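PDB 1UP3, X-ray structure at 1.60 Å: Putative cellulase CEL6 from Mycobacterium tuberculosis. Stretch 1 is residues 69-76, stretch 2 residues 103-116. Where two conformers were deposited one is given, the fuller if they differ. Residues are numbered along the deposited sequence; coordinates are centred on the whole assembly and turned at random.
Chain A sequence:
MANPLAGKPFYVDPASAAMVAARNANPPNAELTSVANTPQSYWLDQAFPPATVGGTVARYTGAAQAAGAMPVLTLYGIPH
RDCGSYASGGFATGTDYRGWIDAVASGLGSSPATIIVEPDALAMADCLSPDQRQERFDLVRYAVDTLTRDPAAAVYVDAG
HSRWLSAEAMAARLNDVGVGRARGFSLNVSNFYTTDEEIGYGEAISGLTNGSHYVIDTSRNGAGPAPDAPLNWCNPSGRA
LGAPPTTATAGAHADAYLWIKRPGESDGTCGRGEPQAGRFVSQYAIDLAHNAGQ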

# COMPACT_ATOMS: atom_id res chain seq x y z
N ALA A 69 -16.50 8.94 3.92
CA ALA A 69 -15.49 7.92 4.11
C ALA A 69 -14.07 8.41 3.85
O ALA A 69 -13.86 9.39 3.12
CB ALA A 69 -15.76 6.72 3.17
N MET A 70 -13.08 7.70 4.43
CA MET A 70 -11.66 8.02 4.26
C MET A 70 -11.09 7.25 3.06
O MET A 70 -11.06 6.03 3.10
CB MET A 70 -10.87 7.63 5.53
CG MET A 70 -9.37 7.79 5.42
SD MET A 70 -8.79 9.42 5.16
CE MET A 70 -8.84 10.09 6.76
N PRO A 71 -10.63 7.97 2.04
CA PRO A 71 -9.98 7.30 0.90
C PRO A 71 -8.56 6.90 1.27
O PRO A 71 -7.90 7.63 1.99
CB PRO A 71 -9.99 8.38 -0.18
CG PRO A 71 -9.88 9.60 0.56
CD PRO A 71 -10.63 9.43 1.87
N VAL A 72 -8.12 5.79 0.72
CA VAL A 72 -6.73 5.33 0.87
C VAL A 72 -6.14 5.21 -0.52
O VAL A 72 -6.72 4.52 -1.40
CB VAL A 72 -6.63 3.96 1.59
CG1 VAL A 72 -5.20 3.61 1.84
CG2 VAL A 72 -7.45 3.95 2.92
N LEU A 73 -5.05 5.95 -0.74
CA LEU A 73 -4.36 6.01 -2.02
C LEU A 73 -2.96 5.45 -1.81
O LEU A 73 -2.31 5.78 -0.81
CB LEU A 73 -4.29 7.44 -2.54
CG LEU A 73 -5.70 7.96 -2.90
CD1 LEU A 73 -5.80 9.38 -2.51
CD2 LEU A 73 -5.97 7.81 -4.36
N THR A 74 -2.50 4.64 -2.76
CA THR A 74 -1.14 4.12 -2.76
C THR A 74 -0.35 4.68 -3.93
O THR A 74 -0.78 4.54 -5.07
CB THR A 74 -1.19 2.63 -2.82
OG1 THR A 74 -1.87 2.15 -1.64
CG2 THR A 74 0.24 2.02 -2.77
N LEU A 75 0.74 5.37 -3.64
CA LEU A 75 1.58 5.93 -4.70
C LEU A 75 2.66 4.92 -5.06
O LEU A 75 3.44 4.53 -4.21
CB LEU A 75 2.19 7.27 -4.25
CG LEU A 75 1.17 8.33 -3.81
CD1 LEU A 75 1.89 9.63 -3.47
CD2 LEU A 75 0.09 8.60 -4.87
N TYR A 76 2.73 4.54 -6.33
CA TYR A 76 3.65 3.47 -6.75
C TYR A 76 4.27 3.85 -8.10
O TYR A 76 4.07 3.16 -9.11
CB TYR A 76 2.86 2.14 -6.81
CG TYR A 76 3.66 0.85 -6.93
CD1 TYR A 76 4.74 0.62 -6.09
CD2 TYR A 76 3.28 -0.14 -7.82
CE1 TYR A 76 5.48 -0.57 -6.14
CE2 TYR A 76 3.98 -1.35 -7.90
CZ TYR A 76 5.06 -1.57 -7.04
OH TYR A 76 5.78 -2.76 -7.13
N ALA A 103 1.63 17.33 -8.66
CA ALA A 103 0.28 17.19 -9.20
C ALA A 103 -0.65 16.43 -8.25
O ALA A 103 -1.79 16.82 -8.05
CB ALA A 103 0.33 16.52 -10.55
N VAL A 104 -0.18 15.33 -7.66
CA VAL A 104 -0.96 14.62 -6.67
C VAL A 104 -1.34 15.56 -5.50
O VAL A 104 -2.49 15.60 -5.06
CB VAL A 104 -0.21 13.40 -6.13
CG1 VAL A 104 -0.89 12.81 -4.92
CG2 VAL A 104 -0.06 12.31 -7.21
N ALA A 105 -0.38 16.32 -5.00
CA ALA A 105 -0.65 17.27 -3.91
C ALA A 105 -1.65 18.35 -4.32
O ALA A 105 -2.47 18.77 -3.51
CB ALA A 105 0.68 17.86 -3.44
N SER A 106 -1.58 18.81 -5.56
CA SER A 106 -2.53 19.79 -6.06
C SER A 106 -3.93 19.21 -6.04
O SER A 106 -4.90 19.90 -5.70
CB SER A 106 -2.16 20.22 -7.50
OG SER A 106 -2.58 19.30 -8.50
N GLY A 107 -4.07 17.94 -6.35
CA GLY A 107 -5.36 17.32 -6.35
C GLY A 107 -5.89 17.01 -4.96
O GLY A 107 -7.09 16.97 -4.76
N LEU A 108 -5.00 16.78 -4.00
CA LEU A 108 -5.41 16.56 -2.61
C LEU A 108 -6.02 17.82 -1.99
O LEU A 108 -6.99 17.73 -1.25
CB LEU A 108 -4.25 16.10 -1.73
CG LEU A 108 -3.75 14.67 -1.98
CD1 LEU A 108 -2.47 14.42 -1.20
CD2 LEU A 108 -4.78 13.61 -1.62
N GLY A 109 -5.44 18.98 -2.28
CA GLY A 109 -5.85 20.23 -1.65
C GLY A 109 -5.79 20.09 -0.14
O GLY A 109 -4.73 19.77 0.41
N SER A 110 -6.92 20.34 0.51
CA SER A 110 -7.04 20.19 1.96
C SER A 110 -7.95 19.03 2.32
O SER A 110 -8.46 18.97 3.45
CB SER A 110 -7.53 21.50 2.59
OG SER A 110 -6.49 22.46 2.61
N SER A 111 -8.15 18.09 1.38
CA SER A 111 -9.11 17.00 1.58
C SER A 111 -8.54 15.85 2.38
O SER A 111 -7.32 15.58 2.33
CB SER A 111 -9.62 16.50 0.24
OG SER A 111 -10.20 17.58 -0.47
N PRO A 112 -9.40 15.15 3.14
CA PRO A 112 -8.95 13.98 3.91
C PRO A 112 -8.48 12.87 2.98
O PRO A 112 -9.12 12.58 1.98
CB PRO A 112 -10.21 13.52 4.64
CG PRO A 112 -11.04 14.70 4.67
CD PRO A 112 -10.84 15.41 3.39
N ALA A 113 -7.34 12.27 3.31
CA ALA A 113 -6.84 11.12 2.56
C ALA A 113 -5.81 10.40 3.42
O ALA A 113 -5.12 11.03 4.23
CB ALA A 113 -6.22 11.52 1.19
N THR A 114 -5.71 9.11 3.20
CA THR A 114 -4.63 8.29 3.72
C THR A 114 -3.74 7.93 2.53
O THR A 114 -4.25 7.52 1.49
CB THR A 114 -5.23 7.05 4.34
OG1 THR A 114 -6.05 7.41 5.46
CG2 THR A 114 -4.15 6.09 4.90
N ILE A 115 -2.44 8.21 2.63
CA ILE A 115 -1.51 8.03 1.52
C ILE A 115 -0.43 7.07 1.95
O ILE A 115 0.23 7.31 2.95
CB ILE A 115 -0.86 9.34 1.06
CG1 ILE A 115 -1.91 10.46 0.89
CG2 ILE A 115 -0.06 9.11 -0.24
CD1 ILE A 115 -2.96 10.21 -0.17
N ILE A 116 -0.30 5.99 1.18
CA ILE A 116 0.77 5.00 1.35
C ILE A 116 1.84 5.34 0.29
O ILE A 116 1.60 5.24 -0.91
CB ILE A 116 0.25 3.59 1.15
CG1 ILE A 116 -1.00 3.29 2.01
CG2 ILE A 116 1.39 2.59 1.36
CD1 ILE A 116 -0.74 3.43 3.47

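Two neighbouring parallel β-strands, one beginning at Val 72 and the other at Ala 113, are joined by a ladder of four backbone hydrogen bonds, and apolar side chains pack on both faces of the pair. The ladder alternates between the strands. Thr 114 N donates to Pro 71 O at 2.9 Å, and Leu 73 N donates to Thr 114 O at 2.8 Å. Ile 116 N then donates to Leu 73 O at 2.8 Å, and Leu 75 N to Ile 116 O at 2.9 Å. All four are nearly straight, with angles at hydrogen of 164-173°. Pro 71 has no amide hydrogen, but here its carbonyl is what the ladder needs. Weaker CA-H...O contacts fill in between, such as Ile 115 CA to Leu 73 O at 3.3 Å. The strand axes are 4.7 Å apart at their closest and cross at -26°.

The register pairs Val 72 with Thr 114, Leu 73 with Ile 115 and Thr 74 with Ile 116. Side chains of each pair lie on the same face. Val 72, Thr 74, Thr 114 and Ile 116 share one face; there Val 72 CG1 lies 4.2 Å from Ile 116 CG1. These four are β-branched residues, a type well suited to extended backbone.

Leu 73 and Ile 115 occupy the other face, with Leu 73 CD1 3.8 Å from Ile 115 CD1. The same Leu 73 CD1 also reaches Ala 113 CB at 4.3 Å and Leu 108 CD2 at 4.4 Å. Leu 75 CD1 meets Ile 115 CG2 at 3.8 Å, while Leu 75 CD2 lies 4.3 Å from Val 104 CG1. Leu 73 and Leu 75 thus link the helix ending at Leu 108 to the strand pair. A type II' turn from Leu 108 to Ser 111 follows that helix, closed by Ser 111 N donating to Leu 108 O at 2.9 Å. Gly 109 has positive phi, a conformation that favours glycine.

Before the first strand, the flexible Met 70 side chain bends to bring its end nearer the second stretch. Met 70 SD comes 3.6 Å from Ala 113 C, and Met 70 CE 4.3 Å from Pro 112 CB. Pro 71 CG packs 4.2 Å from Ala 113 CB, a small side chain.

The contact buries 592 Å², both sides summed. Thr 74 OG1 is hydrogen-bonded elsewhere in the structure. Thr 114 OG1 is buried without a polar partner in the model; Met 70 CG lies 3.3 Å from Thr 114 OG1.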